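PDB 4BU0: S-M checkpoint control protein rad4 from Schizosaccharomyces pombe, which acts in DNA replication and the S-M checkpoint, its paired N-terminal BRCT domains binding phosphorylation sites of Crb2 to establish the DNA checkpoint. Local coordinates for residues 161-170 with 177-185. Sequence-based numbering, arbitrary orientation.
Sequences NVVCVEWLWQ and VLEPQYFQL
The backbone oxygen of V162 is held by two waters: one also donates to P180 O, the other accepts from L185 N, so solvent bridges V162 of strand 161-163 to the C-terminal loop. Two residues on, the two segments join directly, C164 N donating to F183 O at 2.9 Å in a fairly straight bond (161°), while V163 CA brings its hydrogen to the same oxygen. F183 is buried, its flat apolar ring suited to lying against W167 and Q170. CG lies anti to the carbonyl carbon (chi1 -58°), which lays the ring against the backbone of W167 in helix 166-174, W167 CA standing 3.7 Å from its centroid. The indole of W167 presents an edge to this face, planes at 73°, and the Q170 amide stands nearly perpendicular at the ring's rim, held by its NE2 bond to the anti lone pair of E166 OE2. With F183 replaced by an alanine, a gap would probably open beside W167 and the Q170 amide would lose its aromatic neighbour. Tryptophan suits its site by combining bulk with one donor: NE1 reaches L178 O at 2.8 Å, almost in the indole plane though bent (138°), while V177 CG1 touches the six-membered ring's edge and H141 stacks on the indole. Compact P180 fits against V163 CG1 through CB (3.7 Å) and against the N161 amide through CG. A tryptophan in the last helix, packed against the chain that follows, is a hallmark of the BRCT fold, here in the second domain of the pair, where strand 161-163 edges the four-stranded parallel sheet.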
# COMPACT_ATOMS: atom_id res chain seq x y z
N ASN A 161 -8.07 -11.17 -6.48
CA ASN A 161 -7.09 -10.98 -7.55
C ASN A 161 -6.18 -12.19 -7.68
O ASN A 161 -5.62 -12.64 -6.66
CB ASN A 161 -6.20 -9.77 -7.22
CG ASN A 161 -6.90 -8.45 -7.09
OD1 ASN A 161 -7.92 -8.20 -7.76
ND2 ASN A 161 -6.35 -7.58 -6.23
N VAL A 162 -6.01 -12.70 -8.92
CA VAL A 162 -5.09 -13.78 -9.21
C VAL A 162 -4.07 -13.19 -10.14
O VAL A 162 -4.43 -12.72 -11.22
CB VAL A 162 -5.78 -15.01 -9.83
CG1 VAL A 162 -4.75 -16.12 -10.07
CG2 VAL A 162 -6.91 -15.51 -8.91
N VAL A 163 -2.82 -13.15 -9.69
CA VAL A 163 -1.76 -12.53 -10.48
C VAL A 163 -0.56 -13.44 -10.61
O VAL A 163 -0.37 -14.37 -9.80
CB VAL A 163 -1.31 -11.20 -9.80
CG1 VAL A 163 -2.42 -10.15 -9.82
CG2 VAL A 163 -0.80 -11.40 -8.35
N CYS A 164 0.27 -13.19 -11.62
CA CYS A 164 1.55 -13.87 -11.69
C CYS A 164 2.56 -13.12 -10.79
O CYS A 164 2.29 -11.98 -10.35
CB CYS A 164 2.07 -14.00 -13.11
SG CYS A 164 2.37 -12.42 -13.89
N VAL A 165 3.69 -13.77 -10.50
CA VAL A 165 4.64 -13.21 -9.55
C VAL A 165 5.23 -11.86 -10.02
O VAL A 165 5.71 -11.08 -9.20
CB VAL A 165 5.72 -14.24 -9.17
CG1 VAL A 165 6.66 -14.53 -10.34
CG2 VAL A 165 6.48 -13.81 -7.91
N GLU A 166 5.18 -11.57 -11.33
CA GLU A 166 5.68 -10.30 -11.84
C GLU A 166 4.95 -9.12 -11.19
O GLU A 166 5.52 -8.05 -11.04
CB GLU A 166 5.51 -10.29 -13.36
CG GLU A 166 6.23 -9.15 -14.08
CD GLU A 166 7.75 -9.08 -13.97
OE1 GLU A 166 8.40 -10.04 -13.50
OE2 GLU A 166 8.27 -7.98 -14.27
N TRP A 167 3.71 -9.34 -10.73
CA TRP A 167 3.01 -8.28 -9.98
C TRP A 167 3.82 -7.86 -8.76
O TRP A 167 3.94 -6.68 -8.45
CB TRP A 167 1.62 -8.78 -9.53
CG TRP A 167 1.02 -7.90 -8.47
CD1 TRP A 167 0.37 -6.71 -8.67
CD2 TRP A 167 1.03 -8.12 -7.05
NE1 TRP A 167 0.02 -6.15 -7.45
CE2 TRP A 167 0.43 -6.99 -6.44
CE3 TRP A 167 1.51 -9.16 -6.24
CZ2 TRP A 167 0.31 -6.87 -5.05
CZ3 TRP A 167 1.39 -9.05 -4.86
CH2 TRP A 167 0.79 -7.92 -4.28
N LEU A 168 4.33 -8.87 -8.04
CA LEU A 168 5.10 -8.59 -6.85
C LEU A 168 6.40 -7.88 -7.17
O LEU A 168 6.74 -6.89 -6.51
CB LEU A 168 5.37 -9.92 -6.12
CG LEU A 168 6.23 -9.81 -4.84
CD1 LEU A 168 5.53 -8.98 -3.77
CD2 LEU A 168 6.54 -11.21 -4.29
N TRP A 169 7.11 -8.37 -8.16
CA TRP A 169 8.38 -7.77 -8.47
C TRP A 169 8.23 -6.34 -8.96
O TRP A 169 8.96 -5.51 -8.55
CB TRP A 169 9.18 -8.62 -9.46
CG TRP A 169 9.36 -10.07 -9.08
CD1 TRP A 169 9.27 -11.11 -9.92
CD2 TRP A 169 9.67 -10.62 -7.80
NE1 TRP A 169 9.48 -12.28 -9.25
CE2 TRP A 169 9.72 -11.99 -7.95
CE3 TRP A 169 9.89 -10.09 -6.54
CZ2 TRP A 169 9.98 -12.83 -6.89
CZ3 TRP A 169 10.15 -10.95 -5.52
CH2 TRP A 169 10.18 -12.27 -5.71
N GLN A 170 7.27 -6.12 -9.84
CA GLN A 170 7.11 -4.75 -10.34
C GLN A 170 6.56 -3.81 -9.25
O GLN A 170 6.89 -2.63 -9.27
CB GLN A 170 6.24 -4.72 -11.60
CG GLN A 170 7.01 -5.30 -12.78
CD GLN A 170 6.36 -4.94 -14.12
OE1 GLN A 170 5.67 -3.92 -14.26
NE2 GLN A 170 6.58 -5.80 -15.11
N VAL A 177 1.67 -0.76 -4.75
CA VAL A 177 0.86 -1.87 -5.24
C VAL A 177 0.36 -1.51 -6.61
O VAL A 177 -0.29 -0.46 -6.78
CB VAL A 177 -0.33 -2.13 -4.30
CG1 VAL A 177 -1.32 -3.16 -4.90
CG2 VAL A 177 0.18 -2.59 -2.93
N LEU A 178 0.64 -2.38 -7.59
CA LEU A 178 0.13 -2.17 -8.95
C LEU A 178 -1.16 -2.94 -9.16
O LEU A 178 -1.43 -3.93 -8.47
CB LEU A 178 1.17 -2.57 -9.99
CG LEU A 178 2.50 -1.82 -9.84
CD1 LEU A 178 3.55 -2.35 -10.84
CD2 LEU A 178 2.32 -0.31 -9.99
N GLU A 179 -1.97 -2.50 -10.12
CA GLU A 179 -3.27 -3.10 -10.39
C GLU A 179 -3.11 -4.50 -10.99
O GLU A 179 -2.16 -4.76 -11.75
CB GLU A 179 -4.13 -2.18 -11.26
CG GLU A 179 -4.67 -1.03 -10.44
CD GLU A 179 -5.48 -0.04 -11.25
OE1 GLU A 179 -6.51 -0.45 -11.83
OE2 GLU A 179 -5.06 1.14 -11.35
N PRO A 180 -4.05 -5.40 -10.66
CA PRO A 180 -3.88 -6.82 -11.03
C PRO A 180 -4.11 -7.16 -12.49
O PRO A 180 -3.57 -8.16 -12.95
CB PRO A 180 -4.95 -7.52 -10.17
CG PRO A 180 -6.06 -6.47 -10.03
CD PRO A 180 -5.24 -5.20 -9.80
N GLN A 181 -4.92 -6.36 -13.22
CA GLN A 181 -5.26 -6.72 -14.61
C GLN A 181 -4.04 -6.69 -15.52
O GLN A 181 -4.08 -7.27 -16.62
CB GLN A 181 -6.37 -5.81 -15.16
CG GLN A 181 -6.02 -4.33 -15.26
CD GLN A 181 -6.32 -3.53 -14.01
OE1 GLN A 181 -6.39 -4.07 -12.90
NE2 GLN A 181 -6.55 -2.22 -14.18
N TYR A 182 -2.95 -6.08 -15.07
CA TYR A 182 -1.73 -6.04 -15.88
C TYR A 182 -0.84 -7.27 -15.68
O TYR A 182 0.18 -7.41 -16.36
CB TYR A 182 -0.94 -4.77 -15.57
CG TYR A 182 -1.78 -3.53 -15.79
CD1 TYR A 182 -2.21 -3.19 -17.06
CD2 TYR A 182 -2.22 -2.77 -14.72
CE1 TYR A 182 -3.03 -2.08 -17.27
CE2 TYR A 182 -3.01 -1.64 -14.91
CZ TYR A 182 -3.42 -1.31 -16.19
OH TYR A 182 -4.21 -0.21 -16.39
N PHE A 183 -1.22 -8.14 -14.75
CA PHE A 183 -0.41 -9.29 -14.37
C PHE A 183 -1.23 -10.57 -14.36
O PHE A 183 -1.09 -11.40 -13.47
CB PHE A 183 0.25 -9.04 -12.98
CG PHE A 183 1.09 -7.79 -12.98
CD1 PHE A 183 2.36 -7.78 -13.55
CD2 PHE A 183 0.58 -6.59 -12.48
CE1 PHE A 183 3.09 -6.59 -13.62
CE2 PHE A 183 1.33 -5.42 -12.52
CZ PHE A 183 2.59 -5.43 -13.08
N GLN A 184 -2.08 -10.74 -15.37
CA GLN A 184 -2.91 -11.95 -15.47
C GLN A 184 -2.10 -13.13 -15.94
O GLN A 184 -1.12 -12.98 -16.68
CB GLN A 184 -4.07 -11.69 -16.46
CG GLN A 184 -4.98 -10.52 -16.07
CD GLN A 184 -6.04 -10.21 -17.11
OE1 GLN A 184 -6.87 -11.04 -17.46
NE2 GLN A 184 -6.05 -8.97 -17.61
N LEU A 185 -2.52 -14.33 -15.55
CA LEU A 185 -1.86 -15.55 -15.99
C LEU A 185 -2.19 -15.85 -17.46
O LEU A 185 -3.22 -15.37 -17.95
CB LEU A 185 -2.31 -16.71 -15.10
CG LEU A 185 -1.35 -17.00 -13.95
CD1 LEU A 185 -1.52 -16.01 -12.81
CD2 LEU A 185 -1.61 -18.34 -13.40
O HOH W 1 -5.08 -10.57 -12.80
O HOH W 2 -4.80 -14.15 -13.62